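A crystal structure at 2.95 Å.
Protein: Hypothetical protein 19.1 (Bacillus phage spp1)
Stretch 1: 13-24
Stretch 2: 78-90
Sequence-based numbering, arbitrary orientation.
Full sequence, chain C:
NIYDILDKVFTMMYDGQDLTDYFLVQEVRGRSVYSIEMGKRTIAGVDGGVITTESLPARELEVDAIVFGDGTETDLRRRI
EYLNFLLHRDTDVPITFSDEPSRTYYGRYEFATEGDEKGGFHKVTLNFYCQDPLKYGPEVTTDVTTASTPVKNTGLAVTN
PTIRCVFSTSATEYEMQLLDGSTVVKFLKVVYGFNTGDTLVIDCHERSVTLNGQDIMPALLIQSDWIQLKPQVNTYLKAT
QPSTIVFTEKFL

Stretch 1 13-24: MYDGQDLTDYFL
Stretch 2 78-90: RRIEYLNFLLHRD

How are the two backbones laid out against each other? Stretch 2 continues a helix that begins earlier in the chain and runs through Leu87, and His88 (-67/115) is the first residue to leave helical phi/psi. Stretch 1 opens with a tight hairpin: strand 13-14, which begins earlier in the chain, a type I' turn from Tyr14 to Gln17 with positive phi at Asp15 (59/40) and Gly16 (70/12), and strand 17-18. It then passes through a 3-10 segment at 19-21 to a strand that includes Leu24 and continues later in the chain. Tyr14 N to Gln17 O (2.9 Å) and Gln17 N to Tyr14 O (3.0 Å) close the turn. The CA atoms of Tyr22 and Leu83 lie 7.0 Å apart, those of Gln17 and Leu86 7.5 Å, and those of Tyr14 and Leu87 7.8 Å, so the contact runs backward through stretch 1 as the helix advances.

What do Arg79, Tyr82 and Leu83 offer? The CA-to-CB bond of Arg79 (m, t, p, chi4 85°) points sideways to stretch 1, but the end of the side chain comes nearer, placing NH2 3.1 Å from Asp21 O. One turn on, Tyr82 (t, chi2 73°) meets Tyr22 (m, chi2 82°) obliquely, ring centroids 5.8 Å apart and planes at 32°; Tyr22 OH sits at the edge of the Tyr82 ring, 3.5 Å from Tyr82 CE2. Leu83, with chi1 at -142° and chi2 at -143°, brings CG to 4.3 Å from Tyr22 CB and CD2 to 4.2 Å from CE1 of Phe23 (p), at the edge of that ring.

Why does Leu86 meet Gln17, Leu19 and Tyr22 alike? Its side chain (m, t) lays CD1 over one face of the Tyr22 ring, 3.7 Å from the centroid and 19° off the normal, a CH-pi contact, while its CB lies 4.3 Å from CD2 of Leu19 (m, t). Near the helix end, its carbonyl accepts a hydrogen bond from Gln17 NE2 to Leu86 O (3.2 Å). The same amide nitrogen of Gln17 (m, t, chi3 132°) also donates to Tyr14 O at 2.9 Å, tying the turn to the helix.

What finishes the contact at the end of the helix and just past it? Leu87 (m, t) puts CD2 3.8 Å from Leu19 CD1, and its carbonyl accepts a short bond from Tyr14 OH to Leu87 O, 2.7 Å, with Tyr14 in t (chi2 79°). Arg89 (chi1 -137°, chi2 104°, chi3 m, chi4 -162°) then turns its guanidinium so that Tyr14 CE2 lies over one face, and NH1 forms a salt bridge with OD1 of Asp15 (t) at 2.7 Å. Arg89 NE to His88 O, 3.2 Å, helps hold that group in place.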

# COMPACT_ATOMS: atom_id res chain seq x y z
N MET C 13 11.35 37.23 -7.72
CA MET C 13 11.85 38.07 -8.82
C MET C 13 12.94 37.33 -9.57
O MET C 13 13.85 36.77 -8.95
CB MET C 13 12.41 39.41 -8.35
CG MET C 13 11.39 40.32 -7.71
SD MET C 13 10.20 41.07 -8.83
CE MET C 13 11.10 42.41 -9.42
N TYR C 14 12.83 37.31 -10.90
CA TYR C 14 13.80 36.65 -11.75
C TYR C 14 14.14 37.64 -12.83
O TYR C 14 13.27 37.97 -13.63
CB TYR C 14 13.18 35.37 -12.32
CG TYR C 14 14.03 34.58 -13.28
CD1 TYR C 14 15.05 33.75 -12.82
CD2 TYR C 14 13.77 34.59 -14.65
CE1 TYR C 14 15.82 32.99 -13.70
CE2 TYR C 14 14.53 33.83 -15.54
CZ TYR C 14 15.54 33.01 -15.06
OH TYR C 14 16.28 32.24 -15.92
N ASP C 15 15.38 38.16 -12.83
CA ASP C 15 15.86 39.17 -13.79
C ASP C 15 14.99 40.44 -13.71
O ASP C 15 14.61 41.00 -14.73
CB ASP C 15 15.94 38.59 -15.23
CG ASP C 15 16.86 39.36 -16.18
OD1 ASP C 15 16.74 39.15 -17.42
OD2 ASP C 15 17.73 40.14 -15.69
N GLY C 16 14.61 40.82 -12.50
CA GLY C 16 13.73 41.95 -12.30
C GLY C 16 12.29 41.75 -12.75
O GLY C 16 11.56 42.73 -12.80
N GLN C 17 11.86 40.51 -13.07
CA GLN C 17 10.48 40.23 -13.47
C GLN C 17 9.80 39.53 -12.31
O GLN C 17 10.40 38.65 -11.69
CB GLN C 17 10.43 39.36 -14.73
CG GLN C 17 11.26 39.91 -15.91
CD GLN C 17 11.76 38.85 -16.89
OE1 GLN C 17 11.62 39.00 -18.11
NE2 GLN C 17 12.40 37.79 -16.39
N ASP C 18 8.57 39.95 -11.97
CA ASP C 18 7.83 39.34 -10.87
C ASP C 18 7.16 38.13 -11.43
O ASP C 18 6.16 38.26 -12.11
CB ASP C 18 6.83 40.34 -10.24
CG ASP C 18 6.03 39.89 -9.02
OD1 ASP C 18 5.64 40.77 -8.21
OD2 ASP C 18 5.69 38.69 -8.94
N LEU C 19 7.76 36.95 -11.20
CA LEU C 19 7.25 35.67 -11.71
C LEU C 19 5.96 35.27 -11.02
O LEU C 19 5.13 34.59 -11.63
CB LEU C 19 8.27 34.55 -11.53
CG LEU C 19 9.60 34.64 -12.23
CD1 LEU C 19 10.37 33.34 -12.00
CD2 LEU C 19 9.44 34.88 -13.71
N THR C 20 5.79 35.68 -9.76
CA THR C 20 4.60 35.38 -8.98
C THR C 20 3.32 36.10 -9.47
O THR C 20 2.26 35.97 -8.84
CB THR C 20 4.87 35.48 -7.51
OG1 THR C 20 5.54 36.71 -7.26
CG2 THR C 20 5.69 34.33 -7.00
N ASP C 21 3.41 36.84 -10.60
CA ASP C 21 2.28 37.49 -11.26
C ASP C 21 1.72 36.42 -12.21
O ASP C 21 0.65 36.62 -12.78
CB ASP C 21 2.77 38.68 -12.12
CG ASP C 21 3.12 39.99 -11.42
OD1 ASP C 21 2.92 40.08 -10.19
OD2 ASP C 21 3.57 40.94 -12.11
N TYR C 22 2.46 35.31 -12.41
CA TYR C 22 2.13 34.23 -13.33
C TYR C 22 1.83 32.92 -12.61
O TYR C 22 1.06 32.10 -13.11
CB TYR C 22 3.22 34.10 -14.41
CG TYR C 22 3.52 35.43 -15.08
CD1 TYR C 22 4.37 36.36 -14.49
CD2 TYR C 22 2.89 35.79 -16.27
CE1 TYR C 22 4.58 37.62 -15.05
CE2 TYR C 22 3.11 37.04 -16.86
CZ TYR C 22 3.97 37.95 -16.25
OH TYR C 22 4.22 39.19 -16.81
N PHE C 23 2.37 32.73 -11.43
CA PHE C 23 2.12 31.55 -10.63
C PHE C 23 2.13 31.85 -9.13
O PHE C 23 2.58 32.91 -8.71
CB PHE C 23 3.07 30.40 -10.98
CG PHE C 23 4.53 30.72 -10.81
CD1 PHE C 23 5.34 30.93 -11.91
CD2 PHE C 23 5.10 30.85 -9.54
CE1 PHE C 23 6.69 31.26 -11.75
CE2 PHE C 23 6.45 31.16 -9.39
CZ PHE C 23 7.24 31.35 -10.50
N LEU C 24 1.65 30.91 -8.34
CA LEU C 24 1.50 30.95 -6.89
C LEU C 24 2.49 29.98 -6.27
O LEU C 24 2.51 28.81 -6.65
CB LEU C 24 0.05 30.51 -6.61
CG LEU C 24 -0.67 31.08 -5.40
CD1 LEU C 24 -0.48 30.21 -4.20
CD2 LEU C 24 -0.32 32.55 -5.15
N ARG C 78 -1.37 30.36 -23.43
CA ARG C 78 -0.64 31.59 -23.71
C ARG C 78 0.13 32.12 -22.52
O ARG C 78 1.19 32.69 -22.71
CB ARG C 78 -1.53 32.63 -24.38
CG ARG C 78 -1.57 32.43 -25.88
CD ARG C 78 -2.94 32.66 -26.46
NE ARG C 78 -3.08 32.04 -27.79
CZ ARG C 78 -3.40 32.71 -28.89
NH1 ARG C 78 -3.61 34.03 -28.85
NH2 ARG C 78 -3.52 32.06 -30.05
N ARG C 79 -0.35 31.88 -21.29
CA ARG C 79 0.34 32.31 -20.07
C ARG C 79 1.62 31.52 -19.95
O ARG C 79 2.67 32.12 -19.75
CB ARG C 79 -0.53 32.12 -18.80
CG ARG C 79 -1.66 33.16 -18.67
CD ARG C 79 -2.52 33.00 -17.42
NE ARG C 79 -1.87 33.56 -16.24
CZ ARG C 79 -1.92 34.84 -15.87
NH1 ARG C 79 -2.60 35.71 -16.61
NH2 ARG C 79 -1.29 35.25 -14.78
N ILE C 80 1.55 30.19 -20.14
CA ILE C 80 2.69 29.28 -20.08
C ILE C 80 3.75 29.66 -21.12
O ILE C 80 4.94 29.67 -20.78
CB ILE C 80 2.22 27.82 -20.21
CG1 ILE C 80 1.83 27.27 -18.84
CG2 ILE C 80 3.27 26.92 -20.87
CD1 ILE C 80 0.57 26.52 -18.92
N GLU C 81 3.31 30.00 -22.37
CA GLU C 81 4.19 30.42 -23.47
C GLU C 81 4.99 31.64 -23.01
O GLU C 81 6.21 31.70 -23.23
CB GLU C 81 3.35 30.85 -24.69
CG GLU C 81 2.88 29.74 -25.60
CD GLU C 81 1.88 30.15 -26.66
OE1 GLU C 81 1.83 31.37 -26.96
OE2 GLU C 81 1.14 29.28 -27.18
N TYR C 82 4.31 32.59 -22.35
CA TYR C 82 4.89 33.82 -21.85
C TYR C 82 5.80 33.52 -20.70
O TYR C 82 6.87 34.10 -20.62
CB TYR C 82 3.82 34.85 -21.47
CG TYR C 82 4.38 36.24 -21.34
CD1 TYR C 82 4.76 36.97 -22.47
CD2 TYR C 82 4.63 36.80 -20.09
CE1 TYR C 82 5.38 38.21 -22.35
CE2 TYR C 82 5.23 38.05 -19.96
CZ TYR C 82 5.62 38.75 -21.10
OH TYR C 82 6.21 39.97 -20.95
N LEU C 83 5.40 32.57 -19.84
CA LEU C 83 6.20 32.16 -18.68
C LEU C 83 7.51 31.60 -19.17
O LEU C 83 8.54 31.91 -18.59
CB LEU C 83 5.45 31.08 -17.91
CG LEU C 83 5.52 31.10 -16.39
CD1 LEU C 83 5.57 29.68 -15.87
CD2 LEU C 83 6.67 31.92 -15.85
N ASN C 84 7.49 30.83 -20.29
CA ASN C 84 8.69 30.28 -20.91
C ASN C 84 9.58 31.42 -21.38
O ASN C 84 10.80 31.35 -21.15
CB ASN C 84 8.34 29.35 -22.06
CG ASN C 84 7.94 27.99 -21.56
OD1 ASN C 84 8.64 27.37 -20.76
ND2 ASN C 84 6.85 27.47 -22.05
N PHE C 85 8.97 32.49 -21.97
CA PHE C 85 9.65 33.69 -22.45
C PHE C 85 10.41 34.38 -21.33
O PHE C 85 11.57 34.75 -21.51
CB PHE C 85 8.67 34.64 -23.13
CG PHE C 85 9.20 36.04 -23.40
CD1 PHE C 85 10.14 36.26 -24.40
CD2 PHE C 85 8.74 37.13 -22.66
CE1 PHE C 85 10.63 37.55 -24.64
CE2 PHE C 85 9.21 38.42 -22.93
CZ PHE C 85 10.16 38.62 -23.91
N LEU C 86 9.77 34.53 -20.16
CA LEU C 86 10.38 35.16 -18.99
C LEU C 86 11.48 34.32 -18.37
O LEU C 86 12.41 34.88 -17.83
CB LEU C 86 9.31 35.45 -17.92
CG LEU C 86 8.14 36.31 -18.35
CD1 LEU C 86 7.09 36.39 -17.28
CD2 LEU C 86 8.59 37.68 -18.74
N LEU C 87 11.36 32.98 -18.44
CA LEU C 87 12.30 32.06 -17.82
C LEU C 87 13.56 31.74 -18.60
O LEU C 87 14.61 31.65 -17.98
CB LEU C 87 11.61 30.76 -17.37
CG LEU C 87 10.58 30.87 -16.25
CD1 LEU C 87 9.68 29.65 -16.25
CD2 LEU C 87 11.24 31.10 -14.91
N HIS C 88 13.48 31.47 -19.91
CA HIS C 88 14.66 31.08 -20.69
C HIS C 88 15.66 32.20 -20.80
O HIS C 88 15.38 33.27 -21.36
CB HIS C 88 14.28 30.43 -22.06
CG HIS C 88 15.45 29.93 -22.89
ND1 HIS C 88 15.49 30.13 -24.26
CD2 HIS C 88 16.55 29.23 -22.52
CE1 HIS C 88 16.61 29.54 -24.68
NE2 HIS C 88 17.29 28.99 -23.67
N ARG C 89 16.82 31.96 -20.19
CA ARG C 89 17.94 32.89 -20.11
C ARG C 89 19.24 32.16 -20.47
O ARG C 89 19.42 31.00 -20.08
CB ARG C 89 18.02 33.41 -18.68
CG ARG C 89 18.27 34.87 -18.61
CD ARG C 89 17.06 35.70 -18.26
NE ARG C 89 15.97 35.60 -19.23
CZ ARG C 89 14.98 36.47 -19.32
NH1 ARG C 89 14.94 37.54 -18.54
NH2 ARG C 89 14.00 36.28 -20.20
N ASP C 90 20.11 32.82 -21.23
CA ASP C 90 21.41 32.28 -21.64
C ASP C 90 22.56 32.90 -20.84
O ASP C 90 23.73 32.76 -21.20
CB ASP C 90 21.61 32.50 -23.15
CG ASP C 90 21.04 31.36 -23.97
OD1 ASP C 90 21.83 30.45 -24.36
OD2 ASP C 90 19.80 31.33 -24.17